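Local structure of ripening-associated protein (Musa acuminata, 4PIT) at residues 25-29 with 67-73. The protein is a jacalin-type lectin that binds mannose-containing sugars, captured here with dimannose in two pockets. The protein carries 1 engineered substitution. Numbering follows the deposited sequence.
With GOL (glycerol), chain L.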
loop_
_atom_site.group_PDB
_atom_site.type_symbol
_atom_site.label_atom_id
_atom_site.label_comp_id
_atom_site.label_asym_id
_atom_site.label_seq_id
_atom_site.Cartn_x
_atom_site.Cartn_y
_atom_site.Cartn_z
ATOM N N ARG B 25 20.668 3.687 4.565
ATOM C CA ARG B 25 20.293 2.620 5.481
ATOM C C ARG B 25 19.564 3.245 6.673
ATOM O O ARG B 25 20.190 3.907 7.504
ATOM C CB ARG B 25 21.506 1.831 5.955
ATOM C CG ARG B 25 21.066 0.721 6.900
ATOM C CD ARG B 25 22.237 -0.015 7.487
ATOM N NE ARG B 25 21.776 -1.069 8.382
ATOM C CZ ARG B 25 22.578 -1.976 8.931
ATOM N NH1 ARG B 25 23.885 -1.952 8.687
ATOM N NH2 ARG B 25 22.083 -2.907 9.735
ATOM N N ILE B 26 18.261 3.009 6.776
ATOM C CA ILE B 26 17.492 3.538 7.911
ATOM C C ILE B 26 17.945 2.815 9.157
ATOM O O ILE B 26 17.927 1.566 9.164
ATOM C CB ILE B 26 15.976 3.360 7.706
ATOM C CG1 ILE B 26 15.458 4.168 6.515
ATOM C CG2 ILE B 26 15.188 3.708 8.973
ATOM C CD1 ILE B 26 14.134 3.516 5.957
ATOM N N ILE B 27 18.300 3.569 10.223
ATOM C CA ILE B 27 18.660 2.897 11.483
ATOM C C ILE B 27 17.623 3.180 12.573
ATOM O O ILE B 27 17.472 2.348 13.465
ATOM C CB ILE B 27 20.094 3.193 11.929
ATOM C CG1 ILE B 27 20.337 4.663 12.219
ATOM C CG2 ILE B 27 21.104 2.629 10.891
ATOM C CD1 ILE B 27 21.688 4.916 13.080
ATOM N N SER B 28 16.902 4.322 12.521
ATOM C CA SER B 28 15.846 4.570 13.491
ATOM C C SER B 28 14.870 5.597 12.947
ATOM O O SER B 28 15.195 6.385 12.043
ATOM C CB SER B 28 16.380 4.997 14.851
ATOM O OG SER B 28 17.039 6.245 14.784
ATOM N N VAL B 29 13.637 5.514 13.456
ATOM C CA VAL B 29 12.571 6.431 13.123
ATOM C C VAL B 29 12.015 6.943 14.442
ATOM O O VAL B 29 11.638 6.134 15.279
ATOM C CB VAL B 29 11.485 5.741 12.248
ATOM C CG1 VAL B 29 10.275 6.652 12.029
ATOM C CG2 VAL B 29 12.065 5.300 10.888
ATOM N N LEU B 67 16.074 0.210 14.995
ATOM C CA LEU B 67 16.247 -1.107 14.382
ATOM C C LEU B 67 17.462 -1.857 14.913
ATOM O O LEU B 67 18.580 -1.348 14.871
ATOM C CB LEU B 67 16.323 -0.995 12.854
ATOM C CG LEU B 67 15.096 -0.337 12.204
ATOM C CD1 LEU B 67 15.337 -0.145 10.686
ATOM C CD2 LEU B 67 13.831 -1.163 12.459
ATOM N N GLN B 68 17.226 -3.089 15.365
ATOM C CA GLN B 68 18.313 -3.965 15.824
ATOM C C GLN B 68 19.019 -4.580 14.594
ATOM O O GLN B 68 18.524 -4.466 13.460
ATOM C CB GLN B 68 17.750 -5.052 16.750
ATOM C CG GLN B 68 17.061 -4.469 17.986
ATOM C CD GLN B 68 16.009 -5.383 18.561
ATOM O OE1 GLN B 68 14.797 -5.159 18.408
ATOM N NE2 GLN B 68 16.448 -6.420 19.256
ATOM N N GLU B 69 20.179 -5.235 14.798
ATOM C CA GLU B 69 20.837 -5.895 13.663
ATOM C C GLU B 69 19.886 -6.978 13.163
ATOM O O GLU B 69 19.263 -7.672 13.972
ATOM C CB GLU B 69 22.220 -6.474 14.061
ATOM C CG GLU B 69 23.079 -6.926 12.883
ATOM C CD GLU B 69 23.464 -5.883 11.845
ATOM O OE1 GLU B 69 23.759 -4.729 12.231
ATOM O OE2 GLU B 69 23.497 -6.236 10.644
ATOM N N GLY B 70 19.687 -7.013 11.854
ATOM C CA GLY B 70 18.784 -7.965 11.214
ATOM C C GLY B 70 17.307 -7.614 11.309
ATOM O O GLY B 70 16.454 -8.441 10.982
ATOM N N GLU B 71 16.992 -6.392 11.776
ATOM C CA GLU B 71 15.606 -5.947 11.889
ATOM C C GLU B 71 15.333 -4.937 10.797
ATOM O O GLU B 71 16.146 -4.035 10.575
ATOM C CB GLU B 71 15.353 -5.331 13.262
ATOM C CG GLU B 71 13.883 -5.059 13.562
ATOM C CD GLU B 71 13.597 -4.442 14.920
ATOM O OE1 GLU B 71 14.558 -4.004 15.597
ATOM O OE2 GLU B 71 12.406 -4.380 15.298
ATOM N N TYR B 72 14.195 -5.094 10.128
ATOM C CA TYR B 72 13.832 -4.181 9.044
ATOM C C TYR B 72 12.362 -3.886 9.067
ATOM O O TYR B 72 11.576 -4.658 9.622
ATOM C CB TYR B 72 14.234 -4.755 7.674
ATOM C CG TYR B 72 14.006 -6.238 7.548
ATOM C CD1 TYR B 72 12.780 -6.740 7.137
ATOM C CD2 TYR B 72 15.025 -7.146 7.825
ATOM C CE1 TYR B 72 12.547 -8.115 7.068
ATOM C CE2 TYR B 72 14.807 -8.521 7.754
ATOM C CZ TYR B 72 13.571 -9.001 7.356
ATOM O OH TYR B 72 13.351 -10.358 7.260
ATOM N N LEU B 73 11.978 -2.749 8.441
ATOM C CA LEU B 73 10.582 -2.323 8.390
ATOM C C LEU B 73 9.826 -3.080 7.325
ATOM O O LEU B 73 10.212 -3.055 6.158
ATOM C CB LEU B 73 10.492 -0.802 8.116
ATOM C CG LEU B 73 11.080 0.071 9.244
ATOM C CD1 LEU B 73 11.418 1.473 8.724
ATOM C CD2 LEU B 73 10.117 0.118 10.472
HETATM C C1 GOL L . 14.885 -0.446 6.535
HETATM O O1 GOL L . 13.850 -1.422 6.618
HETATM C C2 GOL L . 16.253 -1.071 6.363
HETATM O O2 GOL L . 16.195 -2.180 5.463
HETATM C C3 GOL L . 17.327 -0.107 5.908
HETATM O O3 GOL L . 16.856 0.826 4.943
HETATM O O HOH W 1 19.579 1.065 14.650
#
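Leu67 meets Ile26 and Ile27 through one backbone hydrogen bond and an apolar patch, where the loop between strands 61-66 and 73-83 passes the start of strand 25-33 and leads from one antiparallel sheet of the jacalin-like fold to the next. Leu67 N donates to Ile27 O at 3.0 Å, just beyond the end of neighbouring strand 61-66. The same carbonyl also accepts a hydrogen bond from a water that donates to Leu67 O as well. Ile27 and Ser28 form a classic beta bulge opposite Thr43. Chi1 of Leu67 (-58°) sets CG beside the backbone N, and from there CD1 reaches Ile26 O at 3.5 Å. Leu67 CD1 also lies 4.2 Å from Ile26 CG2. Deeper in, Leu73 CD1 touches Ile26 CD1 and Val29 CG2, both at 4.4 Å; Phe124 of strand 118-128 packs on Ile26 and Val29, Phe94 of strand 86-96 on Leu73. A glycerol, probably from the crystallisation liquor, spans the segments, accepting from Ile26 N and Leu73 N. Between Leu67 and Leu73 the chain makes a type II turn, closed by Glu71 N to Gln68 O. At the surface Glu69, bent at chi2 (60°), brings its carboxylate to the guanidinium edge of extended Arg25, NH2 to OE1 3.5 Å. Long and exposed, this salt bridge probably contributes modestly; the backbone bond and its bridging water form the direct polar link, beside light apolar contacts.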